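Local coordinates for protein Afp2 (Serratia entomophila, PDB 6RBN) that probably serves as a sheath subunit of a contractile injection system related to phage tails, forming part of the extended sheath around the inner tube of the anti-feeding prophage, at residues C[257-260]-C[261-265]; C[106-109]-C[110-114]; C[139-143]-C[144-148]; C[265-268]-C[269-272]. All blocks are in the same frame, centred on the assembly; numbering follows the deposited sequence.

Contact 1 (C[257-260]-C[261-265])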
ATOM      1  N   ASN C 257      10.301 -24.621 -76.464  1.00 67.59           N
ATOM      2  CA  ASN C 257       9.580 -23.465 -76.985  1.00 67.59           C
ATOM      3  C   ASN C 257       8.242 -23.275 -76.287  1.00 67.59           C
ATOM      4  O   ASN C 257       7.784 -22.142 -76.135  1.00 67.59           O
ATOM      5  CB  ASN C 257       9.363 -23.604 -78.490  1.00 67.59           C
ATOM      6  CG  ASN C 257      10.646 -23.517 -79.267  1.00 67.59           C
ATOM      7  OD1 ASN C 257      11.533 -22.741 -78.933  1.00 67.59           O
ATOM      8  ND2 ASN C 257      10.752 -24.308 -80.323  1.00 67.59           N
ATOM      9  N   ALA C 258       7.613 -24.362 -75.844  1.00 67.45           N
ATOM     10  CA  ALA C 258       6.400 -24.230 -75.047  1.00 67.45           C
ATOM     11  C   ALA C 258       6.716 -23.738 -73.642  1.00 67.45           C
ATOM     12  O   ALA C 258       5.929 -22.996 -73.048  1.00 67.45           O
ATOM     13  CB  ALA C 258       5.661 -25.565 -74.995  1.00 67.45           C
ATOM     14  N   VAL C 259       7.861 -24.145 -73.096  1.00 66.95           N
ATOM     15  CA  VAL C 259       8.259 -23.709 -71.762  1.00 66.95           C
ATOM     16  C   VAL C 259       8.700 -22.250 -71.789  1.00 66.95           C
ATOM     17  O   VAL C 259       8.338 -21.460 -70.910  1.00 66.95           O
ATOM     18  CB  VAL C 259       9.363 -24.635 -71.218  1.00 66.95           C
ATOM     19  CG1 VAL C 259       9.920 -24.121 -69.924  1.00 66.95           C
ATOM     20  CG2 VAL C 259       8.815 -26.008 -70.993  1.00 66.95           C
ATOM     21  N   GLU C 260       9.464 -21.869 -72.816  1.00 67.83           N
ATOM     22  CA  GLU C 260       9.990 -20.511 -72.907  1.00 67.83           C
ATOM     23  C   GLU C 260       8.892 -19.494 -73.171  1.00 67.83           C
ATOM     24  O   GLU C 260       8.988 -18.347 -72.725  1.00 67.83           O
ATOM     25  CB  GLU C 260      11.065 -20.450 -73.989  1.00 67.83           C
ATOM     26  CG  GLU C 260      12.350 -21.102 -73.542  1.00 67.83           C
ATOM     27  CD  GLU C 260      13.353 -21.346 -74.635  1.00 67.83           C
ATOM     28  OE1 GLU C 260      13.019 -21.159 -75.819  1.00 67.83           O
ATOM     29  OE2 GLU C 260      14.480 -21.751 -74.309  1.00 67.83           O
ATOM     30  N   ARG C 261       7.834 -19.891 -73.875  1.00 70.77           N
ATOM     31  CA  ARG C 261       6.736 -18.961 -74.105  1.00 70.77           C
ATOM     32  C   ARG C 261       5.818 -18.869 -72.894  1.00 70.77           C
ATOM     33  O   ARG C 261       5.349 -17.781 -72.552  1.00 70.77           O
ATOM     34  CB  ARG C 261       5.945 -19.362 -75.349  1.00 70.77           C
ATOM     35  CG  ARG C 261       6.685 -19.131 -76.651  1.00 70.77           C
ATOM     36  CD  ARG C 261       5.900 -19.675 -77.830  1.00 70.77           C
ATOM     37  NE  ARG C 261       4.673 -18.925 -78.065  1.00 70.77           N
ATOM     38  CZ  ARG C 261       4.589 -17.869 -78.866  1.00 70.77           C
ATOM     39  NH1 ARG C 261       5.660 -17.444 -79.520  1.00 70.77           N
ATOM     40  NH2 ARG C 261       3.431 -17.243 -79.019  1.00 70.77           N
ATOM     41  N   ASP C 262       5.555 -19.992 -72.222  1.00 68.90           N
ATOM     42  CA  ASP C 262       4.629 -19.963 -71.096  1.00 68.90           C
ATOM     43  C   ASP C 262       5.247 -19.375 -69.838  1.00 68.90           C
ATOM     44  O   ASP C 262       4.510 -18.887 -68.976  1.00 68.90           O
ATOM     45  CB  ASP C 262       4.105 -21.363 -70.798  1.00 68.90           C
ATOM     46  CG  ASP C 262       3.157 -21.867 -71.861  1.00 68.90           C
ATOM     47  OD1 ASP C 262       2.477 -21.032 -72.491  1.00 68.90           O
ATOM     48  OD2 ASP C 262       3.087 -23.095 -72.064  1.00 68.90           O
ATOM     49  N   ILE C 263       6.572 -19.417 -69.699  1.00 64.33           N
ATOM     50  CA  ILE C 263       7.202 -18.735 -68.575  1.00 64.33           C
ATOM     51  C   ILE C 263       7.214 -17.230 -68.804  1.00 64.33           C
ATOM     52  O   ILE C 263       6.914 -16.451 -67.892  1.00 64.33           O
ATOM     53  CB  ILE C 263       8.608 -19.307 -68.313  1.00 64.33           C
ATOM     54  CG1 ILE C 263       8.497 -20.696 -67.689  1.00 64.33           C
ATOM     55  CG2 ILE C 263       9.429 -18.412 -67.412  1.00 64.33           C
ATOM     56  CD1 ILE C 263       9.817 -21.363 -67.462  1.00 64.33           C
ATOM     57  N   GLN C 264       7.508 -16.791 -70.032  1.00 65.76           N
ATOM     58  CA  GLN C 264       7.510 -15.354 -70.278  1.00 65.76           C
ATOM     59  C   GLN C 264       6.105 -14.776 -70.357  1.00 65.76           C
ATOM     60  O   GLN C 264       5.947 -13.569 -70.189  1.00 65.76           O
ATOM     61  CB  GLN C 264       8.277 -15.002 -71.552  1.00 65.76           C
ATOM     62  CG  GLN C 264       7.596 -15.362 -72.844  1.00 65.76           C
ATOM     63  CD  GLN C 264       8.389 -14.915 -74.050  1.00 65.76           C
ATOM     64  OE1 GLN C 264       9.437 -14.290 -73.918  1.00 65.76           O
ATOM     65  NE2 GLN C 264       7.884 -15.219 -75.237  1.00 65.76           N
ATOM     66  N   LYS C 265       5.082 -15.597 -70.597  1.00 66.32           N
ATOM     67  CA  LYS C 265       3.718 -15.108 -70.440  1.00 66.32           C
ATOM     68  C   LYS C 265       3.369 -14.901 -68.974  1.00 66.32           C
ATOM     69  O   LYS C 265       2.551 -14.036 -68.647  1.00 66.32           O
ATOM     70  CB  LYS C 265       2.722 -16.069 -71.086  1.00 66.32           C
ATOM     71  CG  LYS C 265       2.643 -15.968 -72.599  1.00 66.32           C
ATOM     72  CD  LYS C 265       1.802 -17.083 -73.209  1.00 66.32           C
ATOM     73  CE  LYS C 265       0.339 -16.693 -73.368  1.00 66.32           C
ATOM     74  NZ  LYS C 265      -0.414 -16.658 -72.083  1.00 66.32           N
TER

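Contact 2 (C[106-109]-C[110-114])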
ATOM      1  N   ALA C 106       3.442 -23.538 -96.998  1.00 80.70           N
ATOM      2  CA  ALA C 106       2.427 -24.278 -97.746  1.00 80.70           C
ATOM      3  C   ALA C 106       2.759 -24.206 -99.236  1.00 80.70           C
ATOM      4  O   ALA C 106       2.161 -23.455-100.009  1.00 80.70           O
ATOM      5  CB  ALA C 106       1.041 -23.725 -97.452  1.00 80.70           C
ATOM      6  N   GLY C 107       3.733 -25.017 -99.641  1.00 83.91           N
ATOM      7  CA  GLY C 107       4.167 -25.044-101.025  1.00 83.91           C
ATOM      8  C   GLY C 107       4.962 -23.815-101.402  1.00 83.91           C
ATOM      9  O   GLY C 107       4.720 -23.205-102.446  1.00 83.91           O
ATOM     10  N   THR C 108       5.921 -23.440-100.559  1.00 86.97           N
ATOM     11  CA  THR C 108       6.638 -22.184-100.709  1.00 86.97           C
ATOM     12  C   THR C 108       8.101 -22.408-100.352  1.00 86.97           C
ATOM     13  O   THR C 108       8.404 -23.101 -99.378  1.00 86.97           O
ATOM     14  CB  THR C 108       6.029 -21.104 -99.807  1.00 86.97           C
ATOM     15  OG1 THR C 108       4.615 -21.043-100.016  1.00 86.97           O
ATOM     16  CG2 THR C 108       6.588 -19.763-100.150  1.00 86.97           C
ATOM     17  N   ASP C 109       9.007 -21.830-101.139  1.00 91.43           N
ATOM     18  CA  ASP C 109      10.430 -22.011-100.899  1.00 91.43           C
ATOM     19  C   ASP C 109      11.208 -20.766-101.300  1.00 91.43           C
ATOM     20  O   ASP C 109      10.737 -19.949-102.095  1.00 91.43           O
ATOM     21  CB  ASP C 109      10.963 -23.248-101.638  1.00 91.43           C
ATOM     22  CG  ASP C 109      10.659 -23.230-103.130  1.00 91.43           C
ATOM     23  OD1 ASP C 109       9.936 -22.327-103.605  1.00 91.43           O
ATOM     24  OD2 ASP C 109      11.148 -24.135-103.836  1.00 91.43           O
ATOM     25  N   THR C 110      12.393 -20.618-100.691  1.00 91.14           N
ATOM     26  CA  THR C 110      13.462 -19.645-100.968  1.00 91.14           C
ATOM     27  C   THR C 110      13.098 -18.199-100.640  1.00 91.14           C
ATOM     28  O   THR C 110      13.933 -17.304-100.794  1.00 91.14           O
ATOM     29  CB  THR C 110      13.961 -19.724-102.422  1.00 91.14           C
ATOM     30  OG1 THR C 110      12.935 -19.309-103.335  1.00 91.14           O
ATOM     31  CG2 THR C 110      14.412 -21.142-102.765  1.00 91.14           C
ATOM     32  N   THR C 111      11.878 -17.954-100.187  1.00 89.79           N
ATOM     33  CA  THR C 111      11.455 -16.659 -99.671  1.00 89.79           C
ATOM     34  C   THR C 111      10.940 -16.770 -98.250  1.00 89.79           C
ATOM     35  O   THR C 111      11.213 -15.900 -97.418  1.00 89.79           O
ATOM     36  CB  THR C 111      10.372 -16.061-100.580  1.00 89.79           C
ATOM     37  OG1 THR C 111      10.858 -16.013-101.925  1.00 89.79           O
ATOM     38  CG2 THR C 111      10.011 -14.648-100.152  1.00 89.79           C
ATOM     39  N   THR C 112      10.214 -17.848 -97.951  1.00 87.29           N
ATOM     40  CA  THR C 112       9.952 -18.221 -96.570  1.00 87.29           C
ATOM     41  C   THR C 112      11.246 -18.580 -95.849  1.00 87.29           C
ATOM     42  O   THR C 112      11.398 -18.264 -94.666  1.00 87.29           O
ATOM     43  CB  THR C 112       8.957 -19.385 -96.535  1.00 87.29           C
ATOM     44  OG1 THR C 112       7.755 -18.992 -97.198  1.00 87.29           O
ATOM     45  CG2 THR C 112       8.601 -19.786 -95.117  1.00 87.29           C
ATOM     46  N   TYR C 113      12.204 -19.182 -96.564  1.00 86.03           N
ATOM     47  CA  TYR C 113      13.447 -19.648 -95.948  1.00 86.03           C
ATOM     48  C   TYR C 113      14.294 -18.479 -95.462  1.00 86.03           C
ATOM     49  O   TYR C 113      14.844 -18.514 -94.358  1.00 86.03           O
ATOM     50  CB  TYR C 113      14.267 -20.480 -96.939  1.00 86.03           C
ATOM     51  CG  TYR C 113      13.646 -21.763 -97.452  1.00 86.03           C
ATOM     52  CD1 TYR C 113      12.552 -22.346 -96.834  1.00 86.03           C
ATOM     53  CD2 TYR C 113      14.170 -22.389 -98.578  1.00 86.03           C
ATOM     54  CE1 TYR C 113      11.992 -23.505 -97.326  1.00 86.03           C
ATOM     55  CE2 TYR C 113      13.619 -23.551 -99.070  1.00 86.03           C
ATOM     56  CZ  TYR C 113      12.532 -24.104 -98.438  1.00 86.03           C
ATOM     57  OH  TYR C 113      11.968 -25.262 -98.916  1.00 86.03           O
ATOM     58  N   THR C 114      14.409 -17.430 -96.279  1.00 84.57           N
ATOM     59  CA  THR C 114      15.203 -16.273 -95.890  1.00 84.57           C
ATOM     60  C   THR C 114      14.492 -15.388 -94.875  1.00 84.57           C
ATOM     61  O   THR C 114      15.148 -14.566 -94.232  1.00 84.57           O
ATOM     62  CB  THR C 114      15.591 -15.444 -97.117  1.00 84.57           C
ATOM     63  OG1 THR C 114      16.460 -14.380 -96.716  1.00 84.57           O
ATOM     64  CG2 THR C 114      14.367 -14.865 -97.793  1.00 84.57           C
TER

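Contact 3 (C[139-143]-C[144-148])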
ATOM      1  N   GLY C 139      17.085 -41.784-105.929  1.00104.09           N
ATOM      2  CA  GLY C 139      17.760 -42.826-105.176  1.00104.09           C
ATOM      3  C   GLY C 139      19.259 -42.850-105.379  1.00104.09           C
ATOM      4  O   GLY C 139      19.984 -43.368-104.520  1.00104.09           O
ATOM      5  N   THR C 140      19.742 -42.316-106.496  1.00109.59           N
ATOM      6  CA  THR C 140      21.152 -42.002-106.707  1.00109.59           C
ATOM      7  C   THR C 140      21.404 -40.519-106.479  1.00109.59           C
ATOM      8  O   THR C 140      22.204 -39.888-107.175  1.00109.59           O
ATOM      9  CB  THR C 140      21.587 -42.415-108.108  1.00109.59           C
ATOM     10  OG1 THR C 140      20.817 -41.697-109.078  1.00109.59           O
ATOM     11  CG2 THR C 140      21.374 -43.903-108.306  1.00109.59           C
ATOM     12  N   ALA C 141      20.711 -39.950-105.493  1.00106.86           N
ATOM     13  CA  ALA C 141      20.464 -38.519-105.446  1.00106.86           C
ATOM     14  C   ALA C 141      21.592 -37.699-104.838  1.00106.86           C
ATOM     15  O   ALA C 141      21.570 -36.474-105.003  1.00106.86           O
ATOM     16  CB  ALA C 141      19.185 -38.243-104.663  1.00106.86           C
ATOM     17  N   LYS C 142      22.575 -38.341-104.164  1.00107.54           N
ATOM     18  CA  LYS C 142      23.623 -37.690-103.371  1.00107.54           C
ATOM     19  C   LYS C 142      22.981 -36.786-102.319  1.00107.54           C
ATOM     20  O   LYS C 142      22.797 -35.584-102.562  1.00107.54           O
ATOM     21  CB  LYS C 142      24.619 -36.923-104.253  1.00107.54           C
ATOM     22  CG  LYS C 142      25.811 -36.339-103.508  1.00107.54           C
ATOM     23  CD  LYS C 142      26.670 -37.426-102.888  1.00107.54           C
ATOM     24  CE  LYS C 142      27.417 -38.222-103.946  1.00107.54           C
ATOM     25  NZ  LYS C 142      28.310 -39.245-103.335  1.00107.54           N
ATOM     26  N   PRO C 143      22.570 -37.360-101.178  1.00101.64           N
ATOM     27  CA  PRO C 143      21.631 -36.685-100.253  1.00101.64           C
ATOM     28  C   PRO C 143      22.068 -35.330 -99.704  1.00101.64           C
ATOM     29  O   PRO C 143      21.208 -34.589 -99.213  1.00101.64           O
ATOM     30  CB  PRO C 143      21.495 -37.698 -99.111  1.00101.64           C
ATOM     31  CG  PRO C 143      22.741 -38.491 -99.156  1.00101.64           C
ATOM     32  CD  PRO C 143      23.109 -38.602-100.602  1.00101.64           C
ATOM     33  N   ASP C 144      23.352 -34.979 -99.759  1.00104.15           N
ATOM     34  CA  ASP C 144      23.755 -33.632 -99.382  1.00104.15           C
ATOM     35  C   ASP C 144      23.392 -32.601-100.438  1.00104.15           C
ATOM     36  O   ASP C 144      23.311 -31.411-100.119  1.00104.15           O
ATOM     37  CB  ASP C 144      25.258 -33.585 -99.120  1.00104.15           C
ATOM     38  CG  ASP C 144      25.657 -34.360 -97.885  1.00104.15           C
ATOM     39  OD1 ASP C 144      24.830 -34.462 -96.956  1.00104.15           O
ATOM     40  OD2 ASP C 144      26.796 -34.868 -97.845  1.00104.15           O
ATOM     41  N   GLU C 145      23.171 -33.027-101.681  1.00102.65           N
ATOM     42  CA  GLU C 145      22.796 -32.096-102.737  1.00102.65           C
ATOM     43  C   GLU C 145      21.297 -31.837-102.759  1.00102.65           C
ATOM     44  O   GLU C 145      20.854 -30.819-103.299  1.00102.65           O
ATOM     45  CB  GLU C 145      23.260 -32.628-104.093  1.00102.65           C
ATOM     46  CG  GLU C 145      24.770 -32.744-104.223  1.00102.65           C
ATOM     47  CD  GLU C 145      25.466 -31.395-104.235  1.00102.65           C
ATOM     48  OE1 GLU C 145      24.880 -30.425-104.758  1.00102.65           O
ATOM     49  OE2 GLU C 145      26.597 -31.304-103.714  1.00102.65           O
ATOM     50  N   VAL C 146      20.505 -32.747-102.189  1.00 96.50           N
ATOM     51  CA  VAL C 146      19.065 -32.537-102.064  1.00 96.50           C
ATOM     52  C   VAL C 146      18.733 -31.555-100.953  1.00 96.50           C
ATOM     53  O   VAL C 146      17.788 -30.767-101.087  1.00 96.50           O
ATOM     54  CB  VAL C 146      18.393 -33.907-101.834  1.00 96.50           C
ATOM     55  CG1 VAL C 146      16.881 -33.790-101.718  1.00 96.50           C
ATOM     56  CG2 VAL C 146      18.767 -34.869-102.944  1.00 96.50           C
ATOM     57  N   MET C 147      19.529 -31.533 -99.886  1.00 93.34           N
ATOM     58  CA  MET C 147      19.225 -30.783 -98.677  1.00 93.34           C
ATOM     59  C   MET C 147      20.003 -29.474 -98.590  1.00 93.34           C
ATOM     60  O   MET C 147      20.276 -28.988 -97.492  1.00 93.34           O
ATOM     61  CB  MET C 147      19.523 -31.639 -97.449  1.00 93.34           C
ATOM     62  CG  MET C 147      18.783 -32.951 -97.424  1.00 93.34           C
ATOM     63  SD  MET C 147      17.011 -32.706 -97.479  1.00 93.34           S
ATOM     64  CE  MET C 147      16.762 -31.966 -95.881  1.00 93.34           C
ATOM     65  N   GLU C 148      20.370 -28.886 -99.725  1.00 98.27           N
ATOM     66  CA  GLU C 148      21.232 -27.712 -99.708  1.00 98.27           C
ATOM     67  C   GLU C 148      20.473 -26.394 -99.747  1.00 98.27           C
ATOM     68  O   GLU C 148      21.081 -25.348 -99.506  1.00 98.27           O
ATOM     69  CB  GLU C 148      22.223 -27.761-100.873  1.00 98.27           C
ATOM     70  CG  GLU C 148      21.586 -27.670-102.240  1.00 98.27           C
ATOM     71  CD  GLU C 148      22.606 -27.783-103.353  1.00 98.27           C
ATOM     72  OE1 GLU C 148      23.805 -27.939-103.044  1.00 98.27           O
ATOM     73  OE2 GLU C 148      22.208 -27.724-104.534  1.00 98.27           O
TER

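Contact 4 (C[265-268]-C[269-272])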
ATOM      1  N   LYS C 265       5.082 -15.597 -70.597  1.00 66.32           N
ATOM      2  CA  LYS C 265       3.718 -15.108 -70.440  1.00 66.32           C
ATOM      3  C   LYS C 265       3.369 -14.901 -68.974  1.00 66.32           C
ATOM      4  O   LYS C 265       2.551 -14.036 -68.647  1.00 66.32           O
ATOM      5  CB  LYS C 265       2.722 -16.069 -71.086  1.00 66.32           C
ATOM      6  CG  LYS C 265       2.643 -15.968 -72.599  1.00 66.32           C
ATOM      7  CD  LYS C 265       1.802 -17.083 -73.209  1.00 66.32           C
ATOM      8  CE  LYS C 265       0.339 -16.693 -73.368  1.00 66.32           C
ATOM      9  NZ  LYS C 265      -0.414 -16.658 -72.083  1.00 66.32           N
ATOM     10  N   SER C 266       3.981 -15.677 -68.083  1.00 65.23           N
ATOM     11  CA  SER C 266       3.710 -15.538 -66.661  1.00 65.23           C
ATOM     12  C   SER C 266       4.558 -14.452 -66.021  1.00 65.23           C
ATOM     13  O   SER C 266       4.133 -13.843 -65.035  1.00 65.23           O
ATOM     14  CB  SER C 266       3.946 -16.866 -65.948  1.00 65.23           C
ATOM     15  OG  SER C 266       3.731 -16.737 -64.557  1.00 65.23           O
ATOM     16  N   LEU C 267       5.748 -14.195 -66.554  1.00 62.49           N
ATOM     17  CA  LEU C 267       6.638 -13.195 -65.986  1.00 62.49           C
ATOM     18  C   LEU C 267       6.471 -11.817 -66.609  1.00 62.49           C
ATOM     19  O   LEU C 267       7.144 -10.882 -66.171  1.00 62.49           O
ATOM     20  CB  LEU C 267       8.097 -13.636 -66.115  1.00 62.49           C
ATOM     21  CG  LEU C 267       8.509 -14.874 -65.321  1.00 62.49           C
ATOM     22  CD1 LEU C 267       9.976 -15.176 -65.540  1.00 62.49           C
ATOM     23  CD2 LEU C 267       8.206 -14.699 -63.852  1.00 62.49           C
ATOM     24  N   ASN C 268       5.607 -11.659 -67.613  1.00 64.15           N
ATOM     25  CA  ASN C 268       5.300 -10.318 -68.098  1.00 64.15           C
ATOM     26  C   ASN C 268       4.439  -9.537 -67.122  1.00 64.15           C
ATOM     27  O   ASN C 268       4.406  -8.307 -67.193  1.00 64.15           O
ATOM     28  CB  ASN C 268       4.607 -10.360 -69.458  1.00 64.15           C
ATOM     29  CG  ASN C 268       5.570 -10.580 -70.601  1.00 64.15           C
ATOM     30  OD1 ASN C 268       6.666 -10.025 -70.624  1.00 64.15           O
ATOM     31  ND2 ASN C 268       5.162 -11.393 -71.562  1.00 64.15           N
ATOM     32  N   LYS C 269       3.741 -10.216 -66.217  1.00 66.08           N
ATOM     33  CA  LYS C 269       2.999  -9.527 -65.176  1.00 66.08           C
ATOM     34  C   LYS C 269       3.873  -9.117 -64.000  1.00 66.08           C
ATOM     35  O   LYS C 269       3.378  -8.451 -63.087  1.00 66.08           O
ATOM     36  CB  LYS C 269       1.844 -10.403 -64.696  1.00 66.08           C
ATOM     37  CG  LYS C 269       0.798 -10.649 -65.764  1.00 66.08           C
ATOM     38  CD  LYS C 269      -0.389 -11.416 -65.219  1.00 66.08           C
ATOM     39  CE  LYS C 269      -0.038 -12.865 -64.969  1.00 66.08           C
ATOM     40  NZ  LYS C 269       0.231 -13.575 -66.245  1.00 66.08           N
ATOM     41  N   LEU C 270       5.149  -9.492 -64.000  1.00 64.47           N
ATOM     42  CA  LEU C 270       6.097  -9.064 -62.983  1.00 64.47           C
ATOM     43  C   LEU C 270       7.125  -8.081 -63.526  1.00 64.47           C
ATOM     44  O   LEU C 270       8.114  -7.792 -62.848  1.00 64.47           O
ATOM     45  CB  LEU C 270       6.804 -10.274 -62.373  1.00 64.47           C
ATOM     46  CG  LEU C 270       5.895 -11.192 -61.562  1.00 64.47           C
ATOM     47  CD1 LEU C 270       6.654 -12.410 -61.089  1.00 64.47           C
ATOM     48  CD2 LEU C 270       5.308 -10.434 -60.394  1.00 64.47           C
ATOM     49  N   VAL C 271       6.927  -7.583 -64.732  1.00 63.29           N
ATOM     50  CA  VAL C 271       7.776  -6.531 -65.272  1.00 63.29           C
ATOM     51  C   VAL C 271       7.319  -5.210 -64.665  1.00 63.29           C
ATOM     52  O   VAL C 271       6.140  -5.045 -64.331  1.00 63.29           O
ATOM     53  CB  VAL C 271       7.702  -6.548 -66.816  1.00 63.29           C
ATOM     54  CG1 VAL C 271       8.611  -5.522 -67.445  1.00 63.29           C
ATOM     55  CG2 VAL C 271       8.071  -7.915 -67.328  1.00 63.29           C
ATOM     56  N   PHE C 272       8.276  -4.299 -64.451  1.00 63.54           N
ATOM     57  CA  PHE C 272       8.161  -2.982 -63.818  1.00 63.54           C
ATOM     58  C   PHE C 272       7.857  -3.085 -62.330  1.00 63.54           C
ATOM     59  O   PHE C 272       7.452  -2.095 -61.714  1.00 63.54           O
ATOM     60  CB  PHE C 272       7.137  -2.073 -64.506  1.00 63.54           C
ATOM     61  CG  PHE C 272       7.442  -1.813 -65.948  1.00 63.54           C
ATOM     62  CD1 PHE C 272       8.418  -0.905 -66.312  1.00 63.54           C
ATOM     63  CD2 PHE C 272       6.749  -2.480 -66.942  1.00 63.54           C
ATOM     64  CE1 PHE C 272       8.698  -0.672 -67.642  1.00 63.54           C
ATOM     65  CE2 PHE C 272       7.023  -2.250 -68.271  1.00 63.54           C
ATOM     66  CZ  PHE C 272       7.996  -1.347 -68.620  1.00 63.54           C
TER

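Contact 1 (C[257-260]-C[261-265])
With CG1 of Val259 anti to the backbone N (chi1 173°) and CG1 of Ile263 anti to its own carbonyl carbon (chi1 -73°), the two side chains run side by side in the same direction, one turn apart on the alpha-helix 250-267, in the C-terminal domain of the phage tail sheath family. Val259 CG1 meets Ile263 CD1 at 3.7 Å, the apolar contact of this i to i+4 pair. Its backbone counterpart is the bond from Ile263 N to Val259 O, 3.0 Å long, with the donor tilted from the carbonyl plane. The two preceding bonds of the helix run from Arg261 N to Asn257 O and from Asp262 N to Ala258 O, with donors above the carbonyl plane, whereas the bond from Gln264 N to Glu260 O is long and weak. The apolar pair faces helix 277-295, where Val259 touches Leu294 and Ile263 rests on Val287 and Tyr290; Phe445 of a neighbouring Afp3 chain packs on both. Glu260, buried, points away from the next turn and forms a salt bridge through OE1 with Arg125. Arg261 lays its aliphatic part over the carbonyl oxygen of Asn257, CG standing 3.2 Å from Asn257 O, before the chain bends at chi3 and NH2 makes a weak hydrogen bond with Asp98 O. Gln264, its CG between the backbone N and the carbonyl carbon, sets CG 3.3 Å from Glu260 O.

Contact 2 (C[106-109]-C[110-114])
Asp109 lies against Tyr113, and the tyrosine side chain can be traced outward from CB. CG stands anti to the carbonyl carbon (chi1 -62°), which carries the ring back from the helix start over the preceding loop. Of the ring atoms, CE1 comes within 4.2 Å of Asp109 CA and has the carbonyl oxygen of Thr108 obliquely near. CE2 meets Asp109 CB at 3.7 Å, and CZ is equally close to that carbon. At the tip, OH reaches Asp109 CB at 3.5 Å. Asp109 CA sits over the ring face, 4.1 Å from the centroid and 20° off the normal, a CH-pi contact; Thr110 N lies over the same face, toward the rim. This is the first turn of a beta-alpha-beta crossover in the subtilisin-like domain of the sheath protein, from strand 102-105 through helix 112-122 to the adjacent parallel strand 127-129. Within the turn, Thr110 takes a positive phi and its hydroxyl OG1 donates to Asp109 O at 2.6 Å, coming from above the carbonyl plane. Thr108 and Thr112 cross at about a right angle, the methyl CG2 of Thr108 lying 3.3 Å from Thr112 OG1. Phe130 meets the Tyr113 ring with its plane at about 85°, and Asp131 OD2 accepts from Gly107 N.

Contact 3 (C[139-143]-C[144-148])
The side chains of Lys142 and Glu145 pass each other at a slant, touching through their aliphatic parts: Lys142 CG meets Glu145 CG at 3.8 Å. The lysine leaves with CG anti to the backbone N (chi1 -174°), then bends at chi2 and chi3, while the glutamate bends at chi2; both charged ends lead away, leaving the CG methylenes as the point of touch. The backbone makes its own link, Glu145 N donating to Lys142 O at 2.7 Å with an N-H...O angle of 157°. Val146 points back toward the preceding loop, and its CG2 branch touches the methyl CB of Ala141 at 3.8 Å. Met147 follows with CG 3.4 Å from Pro143 O, before its bent chain turns off toward Val158 and Leu222. Tyr216, on helix 210-216, packs on Ala141, Pro143 and Val146, covering the apolar side of the turn, whereas Lys142, Asp144 and Glu145 are exposed. Lys220 NZ donates to the carbonyl oxygen of Met147. The i to i+3 bond, with Pro143 inside the turn and Lys142 at positive phi just before it, is in keeping with a short, weakly bonded, turn-like helix at about 143-146, a surface element of the subtilisin-like domain.

Contact 4 (C[265-268]-C[269-272])
The backbone passes from the weakly bonded last turn of helix 250-267 into a loop, Leu270 N reaching back to Leu267 O in a weak bond of 3.3 Å, and Val271 then takes an extended conformation. Across this turn the side chains of Leu267 and Leu270 lean over one another at a slant, and CD2 of Leu267 touches CD1 of Leu270 at 3.9 Å. Val271 points back toward the helix end: CG1 is anti to the backbone N (chi1 -177°), which leaves CG2 beside that N and anti to the carbonyl carbon, 3.3 Å from Leu267 O. Val271 also runs alongside Asn268 in the same direction, with CG2 4.2 Å from Asn268 OD1. Lys269 folds back, its chain bent at chi3 and chi4, and NZ makes a weak hydrogen bond of 3.4 Å with Lys265 O, one of the carbonyls at the C-terminal end of the helix. The ammonium group would probably be favoured by the negative end of the helix dipole. Lys265 NZ, a like charge 6.6 Å from Lys269 NZ, forms a salt bridge with Asp327 of a neighbouring Afp3 chain. Leu443 and Trp333 of the same Afp3 chain pack on Leu267 and Asn268. Within the chain, Leu267 and Leu270 rest on Val283 of helix 277-295, and the loop runs on into the short strand 273-274.

Overall arrangement
Contacts 1 and 4 share Lys265 and follow helix 250-267 from its regular middle to its weakly bonded C-terminal end, their centres about 12 Å apart; both meet helix 277-295 and Afp3 chains. Mostly regular i to i+4 bonds give way on the way to a weak i to i+3 bond and a weak lysine bond. Contacts 2 and 3 belong to the subtilisin-like domain, about 19 Å apart between centres, and no other chain touches them. Contacts 1, 2 and 4 are partly buried, contact 2 being aromatic and threonine-rich at a strand-to-helix turn; contact 3 lies at the surface, with charged side chains outside and apolar ones against Tyr216. Contacts 3 and 4 are farthest apart, about 47 Å between centres.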